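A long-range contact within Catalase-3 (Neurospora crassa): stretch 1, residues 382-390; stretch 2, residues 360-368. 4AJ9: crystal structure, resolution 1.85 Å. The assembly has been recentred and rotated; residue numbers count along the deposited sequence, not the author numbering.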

# COMPACT_ATOMS: atom_id res chain seq x y z
N ARG C 382 5.78 6.14 16.91
CA ARG C 382 4.63 5.29 17.24
C ARG C 382 3.80 4.97 16.02
O ARG C 382 3.86 5.67 15.01
CB ARG C 382 3.72 5.96 18.26
CG ARG C 382 4.35 6.22 19.61
CD ARG C 382 4.68 4.92 20.34
NE ARG C 382 5.10 5.21 21.71
CZ ARG C 382 6.35 5.45 22.08
NH1 ARG C 382 7.33 5.46 21.17
NH2 ARG C 382 6.63 5.70 23.36
N ASP C 383 2.99 3.92 16.13
CA ASP C 383 1.99 3.58 15.12
C ASP C 383 2.63 3.27 13.76
O ASP C 383 3.73 2.72 13.68
CB ASP C 383 0.94 4.69 14.97
CG ASP C 383 0.33 5.13 16.30
OD1 ASP C 383 0.63 4.53 17.35
OD2 ASP C 383 -0.48 6.09 16.27
N GLY C 384 1.92 3.65 12.70
CA GLY C 384 2.36 3.28 11.35
C GLY C 384 1.98 1.85 11.00
O GLY C 384 1.89 0.99 11.88
N GLN C 385 1.76 1.60 9.71
CA GLN C 385 1.36 0.28 9.23
C GLN C 385 2.27 -0.82 9.79
O GLN C 385 3.50 -0.69 9.80
CB GLN C 385 1.39 0.24 7.69
CG GLN C 385 0.38 -0.70 7.05
CD GLN C 385 -1.07 -0.25 7.23
OE1 GLN C 385 -1.60 0.52 6.42
NE2 GLN C 385 -1.72 -0.73 8.28
N GLY C 386 1.67 -1.89 10.28
CA GLY C 386 2.44 -3.06 10.65
C GLY C 386 3.20 -2.94 11.96
O GLY C 386 4.07 -3.76 12.23
N GLN C 387 2.88 -1.93 12.77
CA GLN C 387 3.58 -1.70 14.04
C GLN C 387 3.72 -3.01 14.81
O GLN C 387 2.73 -3.61 15.21
CB GLN C 387 2.86 -0.64 14.89
CG GLN C 387 3.47 -0.46 16.30
CD GLN C 387 4.94 -0.03 16.26
OE1 GLN C 387 5.83 -0.74 16.73
NE2 GLN C 387 5.19 1.14 15.67
N ALA C 388 4.95 -3.46 15.04
CA ALA C 388 5.14 -4.79 15.61
C ALA C 388 5.43 -4.80 17.11
O ALA C 388 5.56 -5.88 17.71
CB ALA C 388 6.24 -5.56 14.85
N TRP C 389 5.55 -3.62 17.71
CA TRP C 389 5.85 -3.55 19.13
C TRP C 389 4.68 -2.94 19.89
O TRP C 389 3.76 -2.38 19.29
CB TRP C 389 7.10 -2.69 19.38
CG TRP C 389 8.29 -3.12 18.58
CD1 TRP C 389 8.49 -4.34 17.98
CD2 TRP C 389 9.45 -2.33 18.28
NE1 TRP C 389 9.70 -4.35 17.32
CE2 TRP C 389 10.31 -3.13 17.49
CE3 TRP C 389 9.84 -1.02 18.59
CZ2 TRP C 389 11.54 -2.67 17.01
CZ3 TRP C 389 11.06 -0.56 18.12
CH2 TRP C 389 11.90 -1.39 17.33
N ILE C 390 4.74 -3.07 21.22
CA ILE C 390 3.82 -2.38 22.11
C ILE C 390 4.63 -1.48 23.04
O ILE C 390 5.32 -1.95 23.94
CB ILE C 390 2.96 -3.38 22.91
CG1 ILE C 390 2.03 -4.14 21.96
CG2 ILE C 390 2.14 -2.65 23.95
CD1 ILE C 390 1.40 -5.36 22.57
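Stretch 2 360-368: HRGPNFEQL

How does stretch 2 lie on stretch 1? Both are largely irregular, and they run in the same general order from Gln385 onward: Gly362 faces Gln385 (CA to CA 5.3 Å), Asn364 faces Gln387 and Gln367, in a 3-10 segment, faces Ala388. Stretch 1 bends through a type II turn from Gly384 to Gln387.

What does Asn364 do with its amide? Its CB points toward stretch 1, and with chi1 in m (-74°) its ND2 reaches the turn, donating to Asp383 O at 3.0 Å and to Gln385 O at 2.9 Å, both nearly straight. Gly384 has no side chain here; an ideal CB would clash with Pro363 CG.

Why is Gln367 extended? With chi1 m and chi2 t, its amide reaches the backbone just past the turn. There OE1 accepts from Ala388 N at 2.9 Å, while NE2 donates to Gln387 OE1 at 2.9 Å. Gln387, t then p, folds back so that its NE2 also donates to Asp383 O at 2.9 Å, within its own stretch.

What covers the Trp389 ring? Gln367 does: its CG lies 4.2 Å from the centroid of the six-membered ring, over the face, and its NE2 is 3.3 Å from Trp389 CD2. A water joins Trp389 NE1 to Gln367 O.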

# COMPACT_ATOMS: atom_id res chain seq x y z
N HIS C 360 8.34 -1.73 0.90
CA HIS C 360 7.73 -2.33 2.09
C HIS C 360 6.33 -1.82 2.42
O HIS C 360 5.71 -2.28 3.38
CB HIS C 360 8.65 -2.20 3.31
CG HIS C 360 9.91 -3.01 3.19
ND1 HIS C 360 9.92 -4.38 3.28
CD2 HIS C 360 11.20 -2.63 2.96
CE1 HIS C 360 11.16 -4.82 3.13
NE2 HIS C 360 11.96 -3.78 2.94
N ARG C 361 5.83 -0.88 1.63
CA ARG C 361 4.48 -0.34 1.83
C ARG C 361 4.15 0.06 3.27
O ARG C 361 3.07 -0.25 3.78
CB ARG C 361 3.42 -1.33 1.34
CG ARG C 361 3.13 -1.27 -0.15
CD ARG C 361 4.30 -1.79 -0.98
NE ARG C 361 4.16 -1.45 -2.40
CZ ARG C 361 4.12 -0.21 -2.87
NH1 ARG C 361 4.21 0.82 -2.03
NH2 ARG C 361 3.99 0.01 -4.16
N GLY C 362 5.06 0.75 3.93
CA GLY C 362 4.88 1.10 5.32
C GLY C 362 6.18 1.61 5.90
O GLY C 362 7.25 1.39 5.34
N PRO C 363 6.09 2.32 7.03
CA PRO C 363 7.21 3.01 7.66
C PRO C 363 7.93 2.16 8.70
O PRO C 363 8.90 2.63 9.28
CB PRO C 363 6.52 4.19 8.34
CG PRO C 363 5.22 3.60 8.78
CD PRO C 363 4.82 2.64 7.69
N ASN C 364 7.46 0.94 8.94
CA ASN C 364 8.05 0.11 9.98
C ASN C 364 9.00 -0.99 9.49
O ASN C 364 9.23 -1.97 10.20
CB ASN C 364 6.95 -0.48 10.89
CG ASN C 364 6.38 0.57 11.83
OD1 ASN C 364 7.13 1.24 12.54
ND2 ASN C 364 5.05 0.74 11.82
N PHE C 365 9.54 -0.81 8.30
CA PHE C 365 10.44 -1.81 7.71
C PHE C 365 11.68 -2.06 8.56
O PHE C 365 12.30 -3.12 8.45
CB PHE C 365 10.84 -1.39 6.29
CG PHE C 365 11.33 0.01 6.21
CD1 PHE C 365 12.66 0.30 6.44
CD2 PHE C 365 10.44 1.05 5.94
CE1 PHE C 365 13.11 1.61 6.39
CE2 PHE C 365 10.88 2.35 5.90
CZ PHE C 365 12.21 2.64 6.12
N GLU C 366 12.06 -1.11 9.42
CA GLU C 366 13.24 -1.36 10.26
C GLU C 366 12.94 -2.40 11.35
O GLU C 366 13.85 -2.88 12.02
CB GLU C 366 13.83 -0.08 10.89
CG GLU C 366 14.23 1.03 9.89
CD GLU C 366 15.54 0.75 9.16
OE1 GLU C 366 15.78 -0.39 8.72
OE2 GLU C 366 16.34 1.69 9.02
N GLN C 367 11.66 -2.73 11.51
CA GLN C 367 11.25 -3.73 12.49
C GLN C 367 11.33 -5.17 11.97
O GLN C 367 11.27 -6.12 12.76
CB GLN C 367 9.84 -3.42 13.02
CG GLN C 367 9.73 -2.07 13.70
CD GLN C 367 8.38 -1.86 14.38
OE1 GLN C 367 7.37 -2.41 13.96
NE2 GLN C 367 8.38 -1.05 15.44
N LEU C 368 11.50 -5.35 10.66
CA LEU C 368 11.64 -6.69 10.11
C LEU C 368 12.88 -7.35 10.70
O LEU C 368 13.89 -6.69 10.91
CB LEU C 368 11.74 -6.65 8.59
CG LEU C 368 10.49 -6.11 7.89
CD1 LEU C 368 10.74 -5.93 6.40
CD2 LEU C 368 9.31 -7.05 8.13
O HOH W 1 5.51 -0.81 7.82
O HOH W 2 10.34 -6.62 15.42
O HOH W 3 6.80 -4.00 11.78